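Local coordinates for protein nucleocapsid (Crimean-congo hemorrhagic fever virus, PDB 4AKL) that binds single- and double-stranded RNA, probably takes part in packaging the viral genome, and very likely also cuts double-stranded DNA without regard to sequence, at residues Asn14-Phe17 with Glu18-Lys22; Cys80-Ala83 with Ser84-Gly87; Arg140-Ala143 with Asn144-Ala147; Val327-Phe330 with Leu331-Gly335. All blocks are in the same frame, centred on the assembly; numbering follows the deposited sequence.

Interaction 1. Residues Asn14-Phe17 with Glu18-Lys22; sequences NKWF and EEFKK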
# COMPACT_ATOMS: atom_id res chain seq x y z
N ASN A 14 -16.79 3.54 -20.45
CA ASN A 14 -16.25 2.95 -21.74
C ASN A 14 -16.43 3.85 -22.93
O ASN A 14 -15.55 3.96 -23.76
CB ASN A 14 -16.83 1.59 -22.05
CG ASN A 14 -16.27 0.49 -21.17
OD1 ASN A 14 -15.21 0.61 -20.59
ND2 ASN A 14 -17.00 -0.59 -21.07
N LYS A 15 -17.56 4.52 -22.99
CA LYS A 15 -17.87 5.41 -24.12
C LYS A 15 -17.01 6.66 -24.08
O LYS A 15 -16.49 7.09 -25.12
CB LYS A 15 -19.35 5.76 -24.16
CG LYS A 15 -20.22 4.63 -24.66
CD LYS A 15 -21.61 5.14 -25.02
CE LYS A 15 -22.44 4.08 -25.72
NZ LYS A 15 -23.61 4.66 -26.41
N TRP A 16 -16.83 7.23 -22.87
CA TRP A 16 -15.98 8.38 -22.73
C TRP A 16 -14.58 8.02 -23.24
O TRP A 16 -13.95 8.79 -23.96
CB TRP A 16 -15.95 8.84 -21.26
CG TRP A 16 -15.20 10.06 -21.04
CD1 TRP A 16 -15.70 11.30 -20.93
CD2 TRP A 16 -13.78 10.18 -20.89
NE1 TRP A 16 -14.68 12.21 -20.73
CE2 TRP A 16 -13.49 11.54 -20.71
CE3 TRP A 16 -12.72 9.25 -20.91
CZ2 TRP A 16 -12.20 12.01 -20.54
CZ3 TRP A 16 -11.45 9.71 -20.75
CH2 TRP A 16 -11.19 11.08 -20.56
N PHE A 17 -14.10 6.84 -22.86
CA PHE A 17 -12.77 6.40 -23.26
C PHE A 17 -12.61 6.12 -24.78
O PHE A 17 -11.54 6.41 -25.33
CB PHE A 17 -12.39 5.14 -22.50
CG PHE A 17 -11.07 4.57 -22.89
CD1 PHE A 17 -9.92 5.22 -22.55
CD2 PHE A 17 -10.99 3.38 -23.62
CE1 PHE A 17 -8.69 4.71 -22.91
CE2 PHE A 17 -9.77 2.85 -23.99
CZ PHE A 17 -8.61 3.52 -23.63
N GLU A 18 -13.63 5.56 -25.44
CA GLU A 18 -13.47 5.20 -26.87
C GLU A 18 -13.24 6.44 -27.70
O GLU A 18 -12.32 6.48 -28.54
CB GLU A 18 -14.65 4.39 -27.41
CG GLU A 18 -14.63 2.93 -27.02
CD GLU A 18 -13.41 2.17 -27.57
OE1 GLU A 18 -13.19 2.15 -28.82
OE2 GLU A 18 -12.67 1.59 -26.76
N GLU A 19 -14.09 7.44 -27.48
CA GLU A 19 -13.94 8.80 -28.01
C GLU A 19 -12.51 9.29 -27.85
O GLU A 19 -11.82 9.63 -28.81
CB GLU A 19 -14.87 9.77 -27.22
CG GLU A 19 -14.68 11.27 -27.53
CD GLU A 19 -14.34 12.16 -26.29
OE1 GLU A 19 -13.82 11.66 -25.21
OE2 GLU A 19 -14.60 13.41 -26.42
N PHE A 20 -12.08 9.30 -26.60
CA PHE A 20 -10.80 9.85 -26.22
C PHE A 20 -9.64 9.11 -26.89
O PHE A 20 -8.70 9.75 -27.35
CB PHE A 20 -10.65 9.79 -24.69
CG PHE A 20 -9.50 10.57 -24.17
CD1 PHE A 20 -8.23 10.04 -24.17
CD2 PHE A 20 -9.68 11.86 -23.70
CE1 PHE A 20 -7.14 10.78 -23.69
CE2 PHE A 20 -8.57 12.60 -23.21
CZ PHE A 20 -7.32 12.07 -23.21
N LYS A 21 -9.72 7.78 -26.91
CA LYS A 21 -8.68 6.93 -27.51
C LYS A 21 -8.52 7.26 -28.98
O LYS A 21 -7.40 7.41 -29.47
CB LYS A 21 -9.02 5.44 -27.39
CG LYS A 21 -8.03 4.52 -28.14
CD LYS A 21 -8.50 3.09 -28.18
CE LYS A 21 -7.79 2.29 -29.29
NZ LYS A 21 -8.31 0.90 -29.39
N LYS A 22 -9.66 7.33 -29.65
CA LYS A 22 -9.71 7.67 -31.06
C LYS A 22 -9.17 9.08 -31.25
O LYS A 22 -8.34 9.31 -32.11
CB LYS A 22 -11.16 7.54 -31.63
CG LYS A 22 -11.93 8.88 -31.88
CD LYS A 22 -13.35 8.65 -32.39
CE LYS A 22 -13.63 9.65 -33.49
NZ LYS A 22 -12.95 9.22 -34.76
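The indole of Trp16 and the ring of Phe20, one helical turn apart, lie nearly parallel, 15° between the planes, but slid so far past each other that they barely overlap, with ring centroids 5.1 Å apart. Phe20 CB sits over one face of the indole, and the closest approach is Trp16 CH2 to Phe20 CD2, 3.6 Å. Both side chains leave the helix with CG anti to the backbone N (chi1 -175° and -168°), which lays them side by side pointing the same way. The ring of Phe17 has Lys21 CB over one face, toward its rim, at 4.2 Å from CZ; a ring of Tyr78 meets Phe17 edge-to-face. The first torsion of Glu18 puts CG beside its backbone N, 3.5 Å from Asn14 O; the bend at chi2 then turns the carboxylate steeply against the Phe17 ring, OE2 ending 4.0 Å from Phe17 CD2. Beneath, the backbone bonds run i to i+4: Lys21 N to Phe17 O is short at 2.8 Å, Phe20 N to Trp16 O is longer at 3.3 Å, and Glu19 N to Lys15 O is weak. Asn14 OD1 is held by Tyr78 OH, and Trp16 and Phe20 also touch helix 77-83 through Ala81 and Ile77. This is i to i+4 aromatic packing on an amphipathic alpha-helix, whose aromatic side seats helix 10-24 against helix 77-83 while Lys15, Glu18 and Glu19 face outward.

Interaction 2. Residues Cys80-Ala83 with Ser84-Gly87; sequences CAWA and SSTG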
# COMPACT_ATOMS: atom_id res chain seq x y z
N CYS A 80 -6.85 6.15 -14.84
CA CYS A 80 -6.67 7.51 -14.30
C CYS A 80 -7.95 8.31 -14.51
O CYS A 80 -8.42 9.00 -13.60
CB CYS A 80 -5.47 8.21 -14.96
SG CYS A 80 -3.87 7.49 -14.57
N ALA A 81 -8.54 8.20 -15.70
CA ALA A 81 -9.81 8.91 -15.96
C ALA A 81 -10.90 8.38 -15.02
O ALA A 81 -11.69 9.15 -14.47
CB ALA A 81 -10.21 8.81 -17.37
N TRP A 82 -10.97 7.06 -14.85
CA TRP A 82 -11.95 6.49 -13.94
C TRP A 82 -11.76 7.00 -12.48
O TRP A 82 -12.73 7.35 -11.80
CB TRP A 82 -11.87 4.96 -13.99
CG TRP A 82 -12.73 4.20 -12.98
CD1 TRP A 82 -12.27 3.50 -11.90
CD2 TRP A 82 -14.16 4.04 -12.98
NE1 TRP A 82 -13.30 2.92 -11.23
CE2 TRP A 82 -14.48 3.22 -11.86
CE3 TRP A 82 -15.20 4.49 -13.81
CZ2 TRP A 82 -15.81 2.88 -11.53
CZ3 TRP A 82 -16.51 4.14 -13.50
CH2 TRP A 82 -16.80 3.34 -12.37
N ALA A 83 -10.51 7.03 -12.04
CA ALA A 83 -10.15 7.48 -10.68
C ALA A 83 -10.46 8.98 -10.44
O ALA A 83 -10.56 9.39 -9.33
CB ALA A 83 -8.65 7.15 -10.39
N SER A 84 -10.59 9.75 -11.51
CA SER A 84 -10.83 11.17 -11.46
C SER A 84 -12.22 11.54 -11.99
O SER A 84 -12.50 12.74 -12.16
CB SER A 84 -9.80 11.86 -12.33
OG SER A 84 -8.50 11.83 -11.75
N SER A 85 -13.05 10.54 -12.30
CA SER A 85 -14.39 10.75 -12.87
C SER A 85 -15.34 11.41 -11.90
O SER A 85 -15.19 11.25 -10.68
CB SER A 85 -15.00 9.43 -13.36
OG SER A 85 -15.14 8.50 -12.31
N THR A 86 -16.34 12.14 -12.43
CA THR A 86 -17.26 12.83 -11.54
C THR A 86 -17.87 11.87 -10.54
O THR A 86 -17.97 12.21 -9.32
CB THR A 86 -18.35 13.59 -12.26
OG1 THR A 86 -18.99 12.75 -13.23
CG2 THR A 86 -17.73 14.92 -12.93
N GLY A 87 -18.22 10.67 -11.02
CA GLY A 87 -18.86 9.63 -10.17
C GLY A 87 -18.02 9.09 -9.03
O GLY A 87 -18.48 8.97 -7.87
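Helix 77-83 ends between Cys80-Ala83 and Ser84-Gly87: Ser84 N bonds to Ala81 O at 3.2 Å and Ser85 N to Trp82 O at 3.2 Å, i to i+3 bonds in which each donor stands above the carbonyl plane, while the i to i+4 bond from Ser84 N to Cys80 O is weak. Ser85 then turns its hydroxyl back on the same acceptor, its OG donating to Trp82 O at 2.7 Å. Its chi1 of 60° sets OG between the backbone N and the carbonyl carbon, from where it and Ser85 N reach Trp82 O from the same face, N well above the carbonyl plane and OG only tilted from it. Two donors from one residue therefore grip a single buried carbonyl oxygen at the end of the helix. The same OG weakly caps Ile88 N, so it links the last turn of one helix to the first turn of the next. Ser84 holds its OG beside its own backbone N, 3.4 Å from Cys80 O, and also within weak reach of Cys391 O. Trp82 points away from the turn, its NE1 bonded to Phe139 O and its ring meeting that of Phe139 at about 40°, while Ala83 O is taken by Tyr311 OH. The whole is a tight helix-to-helix junction, in which helix 77-83 closes with i to i+3 bonds and Ser85 is the N-cap of helix 86-98.

Interaction 3. Residues Arg140-Ala143 with Asn144-Ala147; sequences RVNA and NTAA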
# COMPACT_ATOMS: atom_id res chain seq x y z
N ARG A 140 -13.70 -1.21 -8.47
CA ARG A 140 -13.29 -2.24 -9.42
C ARG A 140 -14.14 -2.22 -10.69
O ARG A 140 -15.30 -2.47 -10.61
CB ARG A 140 -13.38 -3.65 -8.78
CG ARG A 140 -12.71 -4.75 -9.61
CD ARG A 140 -13.25 -6.13 -9.32
NE ARG A 140 -12.77 -7.08 -10.32
CZ ARG A 140 -11.96 -8.11 -10.09
NH1 ARG A 140 -11.52 -8.39 -8.87
NH2 ARG A 140 -11.61 -8.88 -11.10
N VAL A 141 -13.53 -1.92 -11.83
CA VAL A 141 -14.20 -2.06 -13.13
C VAL A 141 -13.42 -2.96 -14.07
O VAL A 141 -13.86 -3.20 -15.15
CB VAL A 141 -14.44 -0.71 -13.82
CG1 VAL A 141 -15.54 0.05 -13.09
CG2 VAL A 141 -13.15 0.08 -13.91
N ASN A 142 -12.25 -3.43 -13.65
CA ASN A 142 -11.38 -4.31 -14.47
C ASN A 142 -10.25 -4.82 -13.57
O ASN A 142 -10.17 -4.42 -12.39
CB ASN A 142 -10.84 -3.63 -15.76
CG ASN A 142 -9.98 -2.34 -15.51
OD1 ASN A 142 -9.44 -2.07 -14.38
ND2 ASN A 142 -9.84 -1.55 -16.58
N ALA A 143 -9.38 -5.67 -14.11
CA ALA A 143 -8.27 -6.24 -13.34
C ALA A 143 -7.30 -5.16 -12.88
O ALA A 143 -6.72 -5.27 -11.82
CB ALA A 143 -7.53 -7.30 -14.14
N ASN A 144 -7.12 -4.10 -13.67
CA ASN A 144 -6.23 -2.97 -13.30
C ASN A 144 -6.72 -2.22 -12.07
O ASN A 144 -5.95 -1.54 -11.45
CB ASN A 144 -6.07 -1.98 -14.47
CG ASN A 144 -5.27 -2.56 -15.67
OD1 ASN A 144 -4.46 -3.53 -15.52
ND2 ASN A 144 -5.47 -1.94 -16.86
N THR A 145 -8.01 -2.33 -11.73
CA THR A 145 -8.59 -1.63 -10.57
C THR A 145 -9.05 -2.59 -9.47
O THR A 145 -9.92 -2.25 -8.68
CB THR A 145 -9.75 -0.74 -11.06
OG1 THR A 145 -10.68 -1.53 -11.85
CG2 THR A 145 -9.20 0.49 -11.88
N ALA A 146 -8.46 -3.78 -9.45
CA ALA A 146 -8.84 -4.85 -8.51
C ALA A 146 -7.96 -4.90 -7.30
O ALA A 146 -6.85 -4.34 -7.30
CB ALA A 146 -8.81 -6.28 -9.24
N ALA A 147 -8.47 -5.56 -6.26
CA ALA A 147 -7.67 -5.97 -5.10
C ALA A 147 -7.08 -7.32 -5.44
O ALA A 147 -7.79 -8.27 -5.68
CB ALA A 147 -8.53 -6.05 -3.84
O HOH W 1 -11.40 -6.75 -6.54
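Thr145 OG1 accepts a hydrogen bond from Val141 N at 2.9 Å, with an N-H...O angle of 162°, and lies 2.9 Å from Asn142 OD1 and 3.0 Å from Asn142 O, either of which may take its proton. Its chi1 of 52° tucks OG1 between its own backbone N and carbonyl carbon, facing back into the turn, and the Asn142 side chain crosses it at about a right angle. The backbone tightens round this centre: Thr145 N bonds to Asn142 O at 3.1 Å and Ala146 N to Ala143 O at 3.3 Å, each donor lying above the carbonyl plane. The Arg140 chain, extended from CG to NE, runs past Ala146; in one of its two modelled positions Ala146 CB sits over one face of the guanidinium, 3.5 Å from Arg140 NH1. In that position a water at the guanidinium edge accepts from Arg140 NH1 at 2.9 Å and from Ala147 N, joining the ends of this turn region. In the next shell, Glu79 OE2 of helix 77-83 accepts from both Asn142 ND2 and Asn144 ND2. Lys10 NZ bonds to Val141 O, and Gln467 and Ser464 to the carbonyls of Ala143 and Asn144. Within the loop between helix 120-136 and strand 155-156, the chain thus makes two overlapping i to i+3 turns, a short piece of 3-10 helix that the threonine hydroxyl ties back to the preceding backbone at Val141 N.

Interaction 4. Residues Val327-Phe330 with Leu331-Gly335; sequences VSQF and LFELG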
# COMPACT_ATOMS: atom_id res chain seq x y z
N VAL A 327 -7.37 20.70 -7.87
CA VAL A 327 -6.35 19.80 -7.32
C VAL A 327 -5.69 19.07 -8.48
O VAL A 327 -4.48 18.96 -8.59
CB VAL A 327 -6.92 18.77 -6.33
CG1 VAL A 327 -5.84 17.85 -5.85
CG2 VAL A 327 -7.59 19.47 -5.13
N SER A 328 -6.55 18.57 -9.36
CA SER A 328 -6.15 17.91 -10.57
C SER A 328 -5.24 18.81 -11.41
O SER A 328 -4.21 18.39 -11.90
CB SER A 328 -7.39 17.47 -11.35
OG SER A 328 -7.07 17.03 -12.66
N GLN A 329 -5.61 20.07 -11.55
CA GLN A 329 -4.80 20.98 -12.35
C GLN A 329 -3.43 21.19 -11.70
O GLN A 329 -2.39 21.16 -12.39
CB GLN A 329 -5.49 22.31 -12.52
CG GLN A 329 -4.88 23.14 -13.66
CD GLN A 329 -5.32 22.61 -14.99
OE1 GLN A 329 -6.50 22.25 -15.16
NE2 GLN A 329 -4.41 22.53 -15.93
N PHE A 330 -3.43 21.40 -10.38
CA PHE A 330 -2.20 21.59 -9.61
C PHE A 330 -1.20 20.44 -9.86
O PHE A 330 -0.02 20.65 -10.12
CB PHE A 330 -2.54 21.69 -8.12
CG PHE A 330 -1.38 22.06 -7.23
CD1 PHE A 330 -0.54 21.11 -6.74
CD2 PHE A 330 -1.18 23.38 -6.85
CE1 PHE A 330 0.54 21.47 -5.89
CE2 PHE A 330 -0.15 23.74 -6.01
CZ PHE A 330 0.72 22.76 -5.55
N LEU A 331 -1.70 19.20 -9.76
CA LEU A 331 -0.89 18.03 -9.93
C LEU A 331 -0.44 17.84 -11.36
O LEU A 331 0.67 17.40 -11.59
CB LEU A 331 -1.61 16.81 -9.41
CG LEU A 331 -1.91 16.82 -7.89
CD1 LEU A 331 -3.05 15.85 -7.49
CD2 LEU A 331 -0.61 16.52 -7.07
N PHE A 332 -1.28 18.22 -12.31
CA PHE A 332 -0.96 18.11 -13.71
C PHE A 332 0.21 19.01 -14.06
O PHE A 332 1.12 18.57 -14.72
CB PHE A 332 -2.17 18.49 -14.59
CG PHE A 332 -1.86 18.59 -16.06
CD1 PHE A 332 -1.73 17.45 -16.84
CD2 PHE A 332 -1.71 19.84 -16.68
CE1 PHE A 332 -1.44 17.53 -18.19
CE2 PHE A 332 -1.45 19.96 -18.06
CZ PHE A 332 -1.31 18.81 -18.82
N GLU A 333 0.17 20.25 -13.60
CA GLU A 333 1.28 21.23 -13.83
C GLU A 333 2.56 20.71 -13.28
O GLU A 333 3.57 20.90 -13.86
CB GLU A 333 0.99 22.59 -13.20
CG GLU A 333 -0.28 23.25 -13.69
CD GLU A 333 -0.21 23.57 -15.14
OE1 GLU A 333 0.88 24.01 -15.55
OE2 GLU A 333 -1.21 23.41 -15.87
N LEU A 334 2.48 20.01 -12.15
CA LEU A 334 3.64 19.54 -11.43
C LEU A 334 4.41 18.41 -12.19
O LEU A 334 5.64 18.35 -12.19
CB LEU A 334 3.14 19.02 -10.08
CG LEU A 334 3.88 19.25 -8.79
CD1 LEU A 334 4.09 20.72 -8.48
CD2 LEU A 334 3.10 18.57 -7.62
N GLY A 335 3.67 17.50 -12.81
CA GLY A 335 4.26 16.46 -13.59
C GLY A 335 4.57 16.87 -15.02
O GLY A 335 5.21 16.13 -15.72
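Glu333 folds back along the helix toward Gln329, one turn earlier. Its CB lies 3.8 Å from both Gln329 O and Phe330 O. CG, beside the backbone N (chi1 -59°), comes to 3.2 Å from Gln329 O, and the bend at chi2 then carries the carboxylate up to the Gln329 amide. At the tip Glu333 OE2 accepts a nearly straight but weak hydrogen bond of 3.3 Å from Gln329 NE2; amide and carboxylate are nearly coplanar, 29° apart. OE2 also lies at the edge of the Phe332 ring, in its plane, and Gln329 NE2 comes 3.9 Å from Phe332 CD2. The stronger partner of Glu333 is Lys336, which forms a salt bridge with OE1. Around the helix from this polar group, Val327 and Leu331 run side by side, CG1 to CD1 3.8 Å, and Phe330 CE1 approaches Leu334 CD2 at 4.2 Å. Leu331 packs on Ile385, Met388 and Phe392, and Phe330 on Ala347 and Leu348. Ser328 OG is bound to Phe392 O and Val397 N. The i to i+4 pairs Val327-Leu331, Gln329-Glu333 and Phe330-Leu334 follow the regular backbone bonds of an alpha-helix, here helix 324-336 packed against helices 341-350 and 385-392 of a largely helical fold.

In the fold
Interactions 1, 2 and 3 follow one another through neighbouring parts of the fold, with helix 77-83 in the middle. Interaction 2 touches interaction 1 where Trp16 CZ3 packs on Ala81 CB at 3.7 Å, and interaction 3 where Trp82 meets Val141, an approach modelled unusually close and so doubtful in detail; in both cases the centres are about 13 Å apart. Interactions 1 and 3 do not meet, their nearest atoms being about 7 Å apart. Tyr78, on the same helix, nevertheless reaches both, contacting Phe17 and Asn142. Interaction 4 touches none of the others, though its nearest atoms come within about 5 Å of interaction 2; Phe392 O and Cys391 O, at the end of helix 385-392, accept from Ser328 OG and, weakly, from Ser84 OG.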